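Local coordinates for protein arsenite methyltransferase (Chlamydomonas reinhardtii, PDB 5EVJ) that probably methylates trivalent arsenic, using S-adenosyl-L-methionine as methyl donor, to give mono-, di- and trimethylated arsenicals, at residues 192-206 / 263-276. The protein carries 15 engineered substitutions. Residues are numbered along the deposited sequence; the frame is centred on the assembly and turned at random.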
ATOM      1  N   GLY A 192      10.111  -2.066 -10.060  1.00 20.16           N
ATOM      2  CA  GLY A 192       9.303  -0.857 -10.302  1.00 18.55           C
ATOM      3  C   GLY A 192       7.914  -0.980  -9.721  1.00 18.61           C
ATOM      4  O   GLY A 192       7.080  -0.032  -9.826  1.00 18.43           O
ATOM      5  N   GLY A 193       7.676  -2.081  -9.012  1.00 17.15           N
ATOM      6  CA  GLY A 193       6.393  -2.257  -8.302  1.00 17.06           C
ATOM      7  C   GLY A 193       6.357  -1.636  -6.930  1.00 18.69           C
ATOM      8  O   GLY A 193       7.340  -1.098  -6.441  1.00 21.56           O
ATOM      9  N   GLU A 194       5.231  -1.777  -6.262  1.00 19.31           N
ATOM     10  CA  GLU A 194       5.021  -1.148  -5.024  1.00 18.16           C
ATOM     11  C   GLU A 194       4.144  -2.030  -4.081  1.00 18.89           C
ATOM     12  O   GLU A 194       3.127  -2.591  -4.503  1.00 19.05           O
ATOM     13  CB  GLU A 194       4.295   0.190  -5.280  1.00 18.07           C
ATOM     14  CG  GLU A 194       4.049   1.013  -4.026  1.00 18.00           C
ATOM     15  CD  GLU A 194       3.018   2.141  -4.183  1.00 21.53           C
ATOM     16  OE1 GLU A 194       2.600   2.479  -5.317  1.00 20.96           O
ATOM     17  OE2 GLU A 194       2.622   2.744  -3.142  1.00 22.55           O
ATOM     18  N   MET A 195       4.500  -2.061  -2.801  1.00 18.40           N
ATOM     19  CA  MET A 195       3.569  -2.448  -1.772  1.00 19.91           C
ATOM     20  C   MET A 195       2.929  -1.194  -1.231  1.00 19.04           C
ATOM     21  O   MET A 195       3.600  -0.341  -0.752  1.00 22.98           O
ATOM     22  CB  MET A 195       4.249  -3.207  -0.654  1.00 21.80           C
ATOM     23  CG  MET A 195       3.237  -3.650   0.414  1.00 23.31           C
ATOM     24  SD  MET A 195       4.028  -4.865   1.517  1.00 27.86           S
ATOM     25  CE  MET A 195       2.626  -5.125   2.626  1.00 18.61           C
ATOM     26  N   HIS A 196       1.613  -1.105  -1.312  1.00 19.07           N
ATOM     27  CA  HIS A 196       0.832   0.052  -0.998  1.00 19.41           C
ATOM     28  C   HIS A 196      -0.267  -0.452  -0.045  1.00 23.17           C
ATOM     29  O   HIS A 196      -1.170  -1.171  -0.455  1.00 26.54           O
ATOM     30  CB  HIS A 196       0.209   0.580  -2.245  1.00 17.22           C
ATOM     31  CG  HIS A 196      -0.412   1.924  -2.119  1.00 20.61           C
ATOM     32  ND1 HIS A 196      -1.666   2.121  -1.561  1.00 24.12           N
ATOM     33  CD2 HIS A 196      -0.030   3.130  -2.601  1.00 20.19           C
ATOM     34  CE1 HIS A 196      -2.002   3.392  -1.659  1.00 20.30           C
ATOM     35  NE2 HIS A 196      -1.006   4.032  -2.234  1.00 21.91           N
ATOM     36  N   PHE A 197      -0.240  -0.031   1.205  1.00 22.71           N
ATOM     37  CA  PHE A 197      -1.108  -0.660   2.213  1.00 24.74           C
ATOM     38  C   PHE A 197      -1.366   0.250   3.420  1.00 26.18           C
ATOM     39  O   PHE A 197      -0.590   1.187   3.684  1.00 26.69           O
ATOM     40  CB  PHE A 197      -0.470  -1.987   2.627  1.00 23.64           C
ATOM     41  CG  PHE A 197       0.634  -1.867   3.602  1.00 20.85           C
ATOM     42  CD1 PHE A 197       1.869  -1.351   3.242  1.00 21.11           C
ATOM     43  CD2 PHE A 197       0.446  -2.344   4.899  1.00 21.31           C
ATOM     44  CE1 PHE A 197       2.932  -1.280   4.165  1.00 18.54           C
ATOM     45  CE2 PHE A 197       1.455  -2.316   5.819  1.00 18.57           C
ATOM     46  CZ  PHE A 197       2.705  -1.754   5.462  1.00 22.84           C
ATOM     47  N   SER A 198      -2.477   0.026   4.096  1.00 25.99           N
ATOM     48  CA  SER A 198      -2.817   0.817   5.249  1.00 30.45           C
ATOM     49  C   SER A 198      -2.844  -0.086   6.459  1.00 30.88           C
ATOM     50  O   SER A 198      -3.161  -1.283   6.364  1.00 32.01           O
ATOM     51  CB  SER A 198      -4.170   1.538   5.060  1.00 34.42           C
ATOM     52  OG  SER A 198      -5.191   0.576   4.803  1.00 41.58           O
ATOM     53  N   ASP A 199      -2.449   0.469   7.589  1.00 26.66           N
ATOM     54  CA  ASP A 199      -2.465  -0.307   8.803  1.00 28.50           C
ATOM     55  C   ASP A 199      -2.402   0.663   9.967  1.00 26.32           C
ATOM     56  O   ASP A 199      -2.328   1.904   9.792  1.00 25.72           O
ATOM     57  CB  ASP A 199      -1.325  -1.346   8.826  1.00 30.83           C
ATOM     58  CG  ASP A 199      -1.703  -2.638   9.614  1.00 34.37           C
ATOM     59  OD1 ASP A 199      -2.514  -2.540  10.548  1.00 32.04           O
ATOM     60  OD2 ASP A 199      -1.204  -3.766   9.320  1.00 36.87           O
ATOM     61  N   VAL A 200      -2.456   0.124  11.163  1.00 27.05           N
ATOM     62  CA  VAL A 200      -2.442   0.996  12.334  1.00 32.61           C
ATOM     63  C   VAL A 200      -1.065   0.997  12.999  1.00 29.44           C
ATOM     64  O   VAL A 200      -0.451  -0.039  13.187  1.00 25.27           O
ATOM     65  CB  VAL A 200      -3.537   0.591  13.315  1.00 38.31           C
ATOM     66  CG1 VAL A 200      -3.386   1.391  14.602  1.00 42.06           C
ATOM     67  CG2 VAL A 200      -4.898   0.862  12.693  1.00 34.42           C
ATOM     68  N   TYR A 201      -0.567   2.173  13.319  1.00 31.24           N
ATOM     69  CA  TYR A 201       0.749   2.309  13.996  1.00 31.44           C
ATOM     70  C   TYR A 201       0.622   3.167  15.244  1.00 30.65           C
ATOM     71  O   TYR A 201      -0.422   3.858  15.436  1.00 31.22           O
ATOM     72  CB  TYR A 201       1.771   2.955  13.023  1.00 27.34           C
ATOM     73  CG  TYR A 201       1.921   2.104  11.786  1.00 27.29           C
ATOM     74  CD1 TYR A 201       1.064   2.288  10.688  1.00 26.10           C
ATOM     75  CD2 TYR A 201       2.868   1.064  11.721  1.00 26.39           C
ATOM     76  CE1 TYR A 201       1.138   1.466   9.574  1.00 22.31           C
ATOM     77  CE2 TYR A 201       2.937   0.221  10.589  1.00 24.80           C
ATOM     78  CZ  TYR A 201       2.051   0.459   9.533  1.00 24.61           C
ATOM     79  OH  TYR A 201       2.110  -0.291   8.394  1.00 26.29           O
ATOM     80  N   VAL A 202       1.712   3.211  16.031  1.00 28.54           N
ATOM     81  CA  VAL A 202       1.809   4.066  17.220  1.00 28.34           C
ATOM     82  C   VAL A 202       2.981   5.052  17.141  1.00 29.30           C
ATOM     83  O   VAL A 202       3.966   4.789  16.453  1.00 31.22           O
ATOM     84  CB  VAL A 202       2.014   3.203  18.480  1.00 32.90           C
ATOM     85  CG1 VAL A 202       1.702   3.993  19.777  1.00 32.82           C
ATOM     86  CG2 VAL A 202       1.169   1.950  18.381  1.00 30.53           C
ATOM     87  N   ASP A 203       2.903   6.163  17.882  1.00 25.51           N
ATOM     88  CA  ASP A 203       3.975   7.116  17.855  1.00 24.70           C
ATOM     89  C   ASP A 203       5.077   6.718  18.833  1.00 23.97           C
ATOM     90  O   ASP A 203       6.101   7.357  18.857  1.00 23.95           O
ATOM     91  CB  ASP A 203       3.496   8.549  18.115  1.00 25.16           C
ATOM     92  CG  ASP A 203       3.116   8.776  19.603  1.00 25.80           C
ATOM     93  OD1 ASP A 203       2.808   7.818  20.332  1.00 25.49           O
ATOM     94  OD2 ASP A 203       3.113   9.924  20.046  1.00 28.85           O
ATOM     95  N   ARG A 204       4.889   5.642  19.581  1.00 24.13           N
ATOM     96  CA  ARG A 204       5.903   5.132  20.518  1.00 25.02           C
ATOM     97  C   ARG A 204       5.710   3.627  20.721  1.00 25.00           C
ATOM     98  O   ARG A 204       4.669   3.099  20.370  1.00 29.89           O
ATOM     99  CB  ARG A 204       5.708   5.863  21.883  1.00 24.00           C
ATOM    100  CG  ARG A 204       4.433   5.482  22.627  1.00 21.29           C
ATOM    101  CD  ARG A 204       4.129   6.524  23.679  1.00 24.91           C
ATOM    102  NE  ARG A 204       3.805   7.826  23.040  1.00 25.94           N
ATOM    103  CZ  ARG A 204       3.740   8.991  23.695  1.00 34.26           C
ATOM    104  NH1 ARG A 204       3.453  10.104  23.001  1.00 25.47           N
ATOM    105  NH2 ARG A 204       3.953   9.050  25.052  1.00 31.45           N
ATOM    106  N   ARG A 205       6.671   2.942  21.297  1.00 26.59           N
ATOM    107  CA  ARG A 205       6.534   1.499  21.619  1.00 32.78           C
ATOM    108  C   ARG A 205       5.550   1.235  22.736  1.00 34.95           C
ATOM    109  O   ARG A 205       5.637   1.833  23.791  1.00 39.66           O
ATOM    110  CB  ARG A 205       7.884   0.880  22.035  1.00 27.15           C
ATOM    111  CG  ARG A 205       8.862   0.820  20.880  1.00 23.07           C
ATOM    112  CD  ARG A 205      10.271   0.403  21.304  1.00 22.64           C
ATOM    113  NE  ARG A 205      11.226   0.634  20.198  1.00 24.18           N
ATOM    114  CZ  ARG A 205      12.368   1.323  20.271  1.00 24.06           C
ATOM    115  NH1 ARG A 205      12.864   1.796  21.442  1.00 23.09           N
ATOM    116  NH2 ARG A 205      13.045   1.496  19.173  1.00 21.84           N
ATOM    117  N   LEU A 206       4.618   0.328  22.525  1.00 40.67           N
ATOM    118  CA  LEU A 206       3.710  -0.024  23.603  1.00 43.46           C
ATOM    119  C   LEU A 206       4.458  -0.801  24.669  1.00 46.59           C
ATOM    120  O   LEU A 206       5.302  -1.636  24.332  1.00 52.33           O
ATOM    121  CB  LEU A 206       2.584  -0.890  23.085  1.00 43.55           C
ATOM    122  CG  LEU A 206       1.302  -0.291  22.504  1.00 51.67           C
ATOM    123  CD1 LEU A 206       1.111   1.191  22.802  1.00 46.26           C
ATOM    124  CD2 LEU A 206       1.187  -0.567  21.005  1.00 48.67           C
ATOM    125  N   GLU A 263       0.504   7.974  27.260  1.00 29.36           N
ATOM    126  CA  GLU A 263       0.173   8.993  26.287  1.00 28.59           C
ATOM    127  C   GLU A 263       0.382   8.466  24.816  1.00 29.92           C
ATOM    128  O   GLU A 263       0.587   9.249  23.896  1.00 27.77           O
ATOM    129  CB  GLU A 263       0.963  10.269  26.602  1.00 26.36           C
ATOM    130  CG  GLU A 263       0.540  10.966  27.919  1.00 29.90           C
ATOM    131  CD  GLU A 263       0.744  10.068  29.172  1.00 29.21           C
ATOM    132  OE1 GLU A 263       1.913   9.692  29.475  1.00 26.10           O
ATOM    133  OE2 GLU A 263      -0.257   9.724  29.852  1.00 27.96           O
ATOM    134  N   ALA A 264       0.346   7.153  24.612  1.00 29.09           N
ATOM    135  CA  ALA A 264       0.501   6.611  23.234  1.00 33.97           C
ATOM    136  C   ALA A 264      -0.534   7.186  22.266  1.00 32.51           C
ATOM    137  O   ALA A 264      -1.702   7.239  22.578  1.00 35.41           O
ATOM    138  CB  ALA A 264       0.465   5.097  23.210  1.00 28.68           C
ATOM    139  N   ARG A 265      -0.068   7.627  21.112  1.00 31.41           N
ATOM    140  CA  ARG A 265      -0.925   8.087  20.049  1.00 31.82           C
ATOM    141  C   ARG A 265      -0.894   7.101  18.878  1.00 32.07           C
ATOM    142  O   ARG A 265       0.187   6.688  18.410  1.00 29.72           O
ATOM    143  CB  ARG A 265      -0.531   9.517  19.606  1.00 33.49           C
ATOM    144  CG  ARG A 265      -0.670  10.532  20.748  1.00 31.29           C
ATOM    145  CD  ARG A 265       0.055  11.814  20.424  1.00 34.46           C
ATOM    146  NE  ARG A 265      -0.873  12.647  19.734  1.00 42.12           N
ATOM    147  CZ  ARG A 265      -0.610  13.754  19.029  1.00 45.97           C
ATOM    148  NH1 ARG A 265       0.598  14.262  18.933  1.00 45.18           N
ATOM    149  NH2 ARG A 265      -1.621  14.371  18.413  1.00 45.00           N
ATOM    150  N   PHE A 266      -2.098   6.745  18.412  1.00 31.81           N
ATOM    151  CA  PHE A 266      -2.301   5.773  17.356  1.00 31.24           C
ATOM    152  C   PHE A 266      -2.701   6.427  16.043  1.00 32.82           C
ATOM    153  O   PHE A 266      -3.472   7.391  16.023  1.00 31.95           O
ATOM    154  CB  PHE A 266      -3.343   4.750  17.744  1.00 29.69           C
ATOM    155  CG  PHE A 266      -2.994   3.972  18.966  1.00 30.74           C
ATOM    156  CD1 PHE A 266      -3.206   4.512  20.248  1.00 30.58           C
ATOM    157  CD2 PHE A 266      -2.481   2.692  18.865  1.00 31.15           C
ATOM    158  CE1 PHE A 266      -2.881   3.778  21.393  1.00 30.04           C
ATOM    159  CE2 PHE A 266      -2.141   1.950  20.015  1.00 32.39           C
ATOM    160  CZ  PHE A 266      -2.346   2.496  21.270  1.00 31.65           C
ATOM    161  N   TYR A 267      -2.161   5.865  14.956  1.00 29.60           N
ATOM    162  CA  TYR A 267      -2.425   6.305  13.586  1.00 32.68           C
ATOM    163  C   TYR A 267      -2.819   5.174  12.628  1.00 30.10           C
ATOM    164  O   TYR A 267      -2.391   4.006  12.731  1.00 27.61           O
ATOM    165  CB  TYR A 267      -1.203   7.046  13.000  1.00 30.51           C
ATOM    166  CG  TYR A 267      -0.817   8.168  13.914  1.00 32.88           C
ATOM    167  CD1 TYR A 267      -0.178   7.907  15.119  1.00 35.10           C
ATOM    168  CD2 TYR A 267      -1.188   9.466  13.628  1.00 35.86           C
ATOM    169  CE1 TYR A 267       0.136   8.917  15.995  1.00 41.28           C
ATOM    170  CE2 TYR A 267      -0.851  10.498  14.458  1.00 38.02           C
ATOM    171  CZ  TYR A 267      -0.196  10.215  15.646  1.00 43.70           C
ATOM    172  OH  TYR A 267       0.096  11.227  16.522  1.00 46.80           O
ATOM    173  N   SER A 268      -3.631   5.585  11.691  1.00 29.07           N
ATOM    174  CA  SER A 268      -3.976   4.824  10.539  1.00 33.79           C
ATOM    175  C   SER A 268      -3.023   5.437   9.536  1.00 29.90           C
ATOM    176  O   SER A 268      -3.122   6.628   9.244  1.00 22.80           O
ATOM    177  CB  SER A 268      -5.421   5.214  10.138  1.00 39.00           C
ATOM    178  OG  SER A 268      -5.801   4.607   8.926  1.00 51.59           O
ATOM    179  N   ILE A 269      -2.088   4.647   9.030  1.00 30.68           N
ATOM    180  CA  ILE A 269      -1.129   5.178   8.017  1.00 29.65           C
ATOM    181  C   ILE A 269      -1.138   4.289   6.771  1.00 26.65           C
ATOM    182  O   ILE A 269      -1.140   3.037   6.874  1.00 21.73           O
ATOM    183  CB  ILE A 269       0.332   5.216   8.517  1.00 26.83           C
ATOM    184  CG1 ILE A 269       0.464   5.971   9.860  1.00 27.39           C
ATOM    185  CG2 ILE A 269       1.276   5.800   7.446  1.00 23.83           C
ATOM    186  CD1 ILE A 269       1.895   5.906  10.441  1.00 24.91           C
ATOM    187  N   THR A 270      -1.122   4.950   5.611  1.00 27.26           N
ATOM    188  CA  THR A 270      -1.008   4.286   4.327  1.00 26.30           C
ATOM    189  C   THR A 270       0.417   4.553   3.916  1.00 24.48           C
ATOM    190  O   THR A 270       0.838   5.704   3.727  1.00 23.66           O
ATOM    191  CB  THR A 270      -1.999   4.828   3.227  1.00 26.59           C
ATOM    192  OG1 THR A 270      -3.360   4.587   3.590  1.00 26.95           O
ATOM    193  CG2 THR A 270      -1.777   4.074   1.890  1.00 23.33           C
ATOM    194  N   TYR A 271       1.127   3.465   3.722  1.00 23.27           N
ATOM    195  CA  TYR A 271       2.528   3.481   3.370  1.00 23.40           C
ATOM    196  C   TYR A 271       2.727   3.067   1.937  1.00 21.52           C
ATOM    197  O   TYR A 271       1.969   2.207   1.413  1.00 21.32           O
ATOM    198  CB  TYR A 271       3.325   2.468   4.278  1.00 22.06           C
ATOM    199  CG  TYR A 271       3.816   3.123   5.552  1.00 24.46           C
ATOM    200  CD1 TYR A 271       4.754   4.158   5.518  1.00 23.51           C
ATOM    201  CD2 TYR A 271       3.344   2.694   6.802  1.00 26.04           C
ATOM    202  CE1 TYR A 271       5.227   4.752   6.697  1.00 25.70           C
ATOM    203  CE2 TYR A 271       3.788   3.253   7.978  1.00 27.37           C
ATOM    204  CZ  TYR A 271       4.700   4.317   7.927  1.00 27.89           C
ATOM    205  OH  TYR A 271       5.075   4.887   9.111  1.00 25.24           O
ATOM    206  N   ARG A 272       3.813   3.581   1.359  1.00 18.39           N
ATOM    207  CA  ARG A 272       4.232   3.276   0.032  1.00 19.95           C
ATOM    208  C   ARG A 272       5.625   2.667   0.050  1.00 23.00           C
ATOM    209  O   ARG A 272       6.599   3.323   0.443  1.00 26.18           O
ATOM    210  CB  ARG A 272       4.187   4.515  -0.835  1.00 17.54           C
ATOM    211  CG  ARG A 272       2.800   5.163  -0.786  1.00 17.16           C
ATOM    212  CD  ARG A 272       2.686   6.146  -1.962  1.00 21.52           C
ATOM    213  NE  ARG A 272       2.455   5.484  -3.255  1.00 21.79           N
ATOM    214  CZ  ARG A 272       1.871   6.039  -4.328  1.00 22.86           C
ATOM    215  NH1 ARG A 272       1.487   7.304  -4.317  1.00 19.84           N
ATOM    216  NH2 ARG A 272       1.641   5.304  -5.449  1.00 23.17           N
ATOM    217  N   LEU A 273       5.720   1.416  -0.419  1.00 21.92           N
ATOM    218  CA  LEU A 273       6.944   0.669  -0.351  1.00 21.38           C
ATOM    219  C   LEU A 273       7.324   0.249  -1.775  1.00 23.84           C
ATOM    220  O   LEU A 273       6.871  -0.818  -2.287  1.00 22.46           O
ATOM    221  CB  LEU A 273       6.740  -0.518   0.535  1.00 20.97           C
ATOM    222  CG  LEU A 273       7.027  -0.470   2.042  1.00 27.37           C
ATOM    223  CD1 LEU A 273       6.717   0.862   2.710  1.00 23.78           C
ATOM    224  CD2 LEU A 273       6.314  -1.628   2.744  1.00 26.12           C
ATOM    225  N   PHE A 274       8.175   1.059  -2.398  1.00 18.95           N
ATOM    226  CA  PHE A 274       8.524   0.831  -3.761  1.00 18.31           C
ATOM    227  C   PHE A 274       9.669  -0.050  -3.832  1.00 20.53           C
ATOM    228  O   PHE A 274      10.593   0.049  -2.963  1.00 21.31           O
ATOM    229  CB  PHE A 274       8.916   2.128  -4.452  1.00 15.37           C
ATOM    230  CG  PHE A 274       7.742   2.945  -4.840  1.00 16.06           C
ATOM    231  CD1 PHE A 274       7.135   2.771  -6.108  1.00 15.54           C
ATOM    232  CD2 PHE A 274       7.194   3.863  -3.943  1.00 14.05           C
ATOM    233  CE1 PHE A 274       6.022   3.523  -6.471  1.00 17.61           C
ATOM    234  CE2 PHE A 274       6.105   4.628  -4.312  1.00 15.48           C
ATOM    235  CZ  PHE A 274       5.492   4.486  -5.582  1.00 16.33           C
ATOM    236  N   LYS A 275       9.674  -0.832  -4.930  1.00 18.55           N
ATOM    237  CA  LYS A 275      10.781  -1.714  -5.197  1.00 17.93           C
ATOM    238  C   LYS A 275      11.515  -1.283  -6.471  1.00 15.88           C
ATOM    239  O   LYS A 275      11.018  -1.423  -7.544  1.00 16.22           O
ATOM    240  CB  LYS A 275      10.280  -3.174  -5.258  1.00 16.77           C
ATOM    241  CG  LYS A 275      11.327  -4.121  -5.804  1.00 16.23           C
ATOM    242  CD  LYS A 275      10.980  -5.597  -5.602  1.00 16.79           C
ATOM    243  CE  LYS A 275      11.946  -6.585  -6.369  1.00 17.71           C
ATOM    244  NZ  LYS A 275      11.472  -8.045  -6.155  1.00 18.42           N
ATOM    245  N   VAL A 276      12.716  -0.802  -6.350  1.00 16.95           N
ATOM    246  CA  VAL A 276      13.463  -0.419  -7.562  1.00 20.03           C
ATOM    247  C   VAL A 276      14.884  -0.869  -7.347  1.00 20.25           C
ATOM    248  O   VAL A 276      15.745  -0.104  -6.890  1.00 24.67           O
ATOM    249  CB  VAL A 276      13.347   1.105  -7.869  1.00 18.25           C
ATOM    250  CG1 VAL A 276      13.966   1.378  -9.211  1.00 19.83           C
ATOM    251  CG2 VAL A 276      11.891   1.566  -7.814  1.00 16.64           C
TER
HETATM  252  O   HOH W   1       0.778   0.719   6.349  1.00 26.73           O
HETATM  253  O   HOH W   2       3.922   7.269  27.262  1.00 29.20           O
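Strands 193-202 and 266-274 pair antiparallel inside the central sheet, 193-202 also bonding to strand 163-169 and 266-274 lying next to 243-249. Paired backbone bonds run from Met195 with Leu273 to Tyr201 with Tyr267, where Tyr267 N reaches Tyr201 O at 2.7 Å. On the face bearing Tyr201 and Tyr271, the edge of the Tyr271 ring meets the face of Tyr201 in a T-shaped stack (planes at 87°), and Phe230 of helix 227-237 touches both rings. A water ties Tyr201 OH to the backbone oxygens of Phe197 and Ile269. On the opposite face, Glu194 CG, turned anti to the backbone N (chi1 -178°), lies 3.9 Å from the Phe274 ring centroid in a CH-pi contact, and the extended chain carries the carboxylate on to Arg272. In their salt bridge Arg272 NH2 donates almost straight to the syn side of Glu194 OE1 (3.0 Å), also hydrogen-bonded to Tyr332 OH. Beyond the strands, Asp203 OD1 takes Arg265 N (3.0 Å) and Arg204 NE from opposite faces of its carboxylate, while Arg204 NH1 holds OD2; this side-on salt bridge keeps one guanidinium face against Glu263 O. Strand order 3-2-1-4-5-7-6, with 266-274 inserted antiparallel between 193-202 and 243-249, is the hallmark of the Rossmann-like class I S-adenosylmethionine-dependent methyltransferase fold.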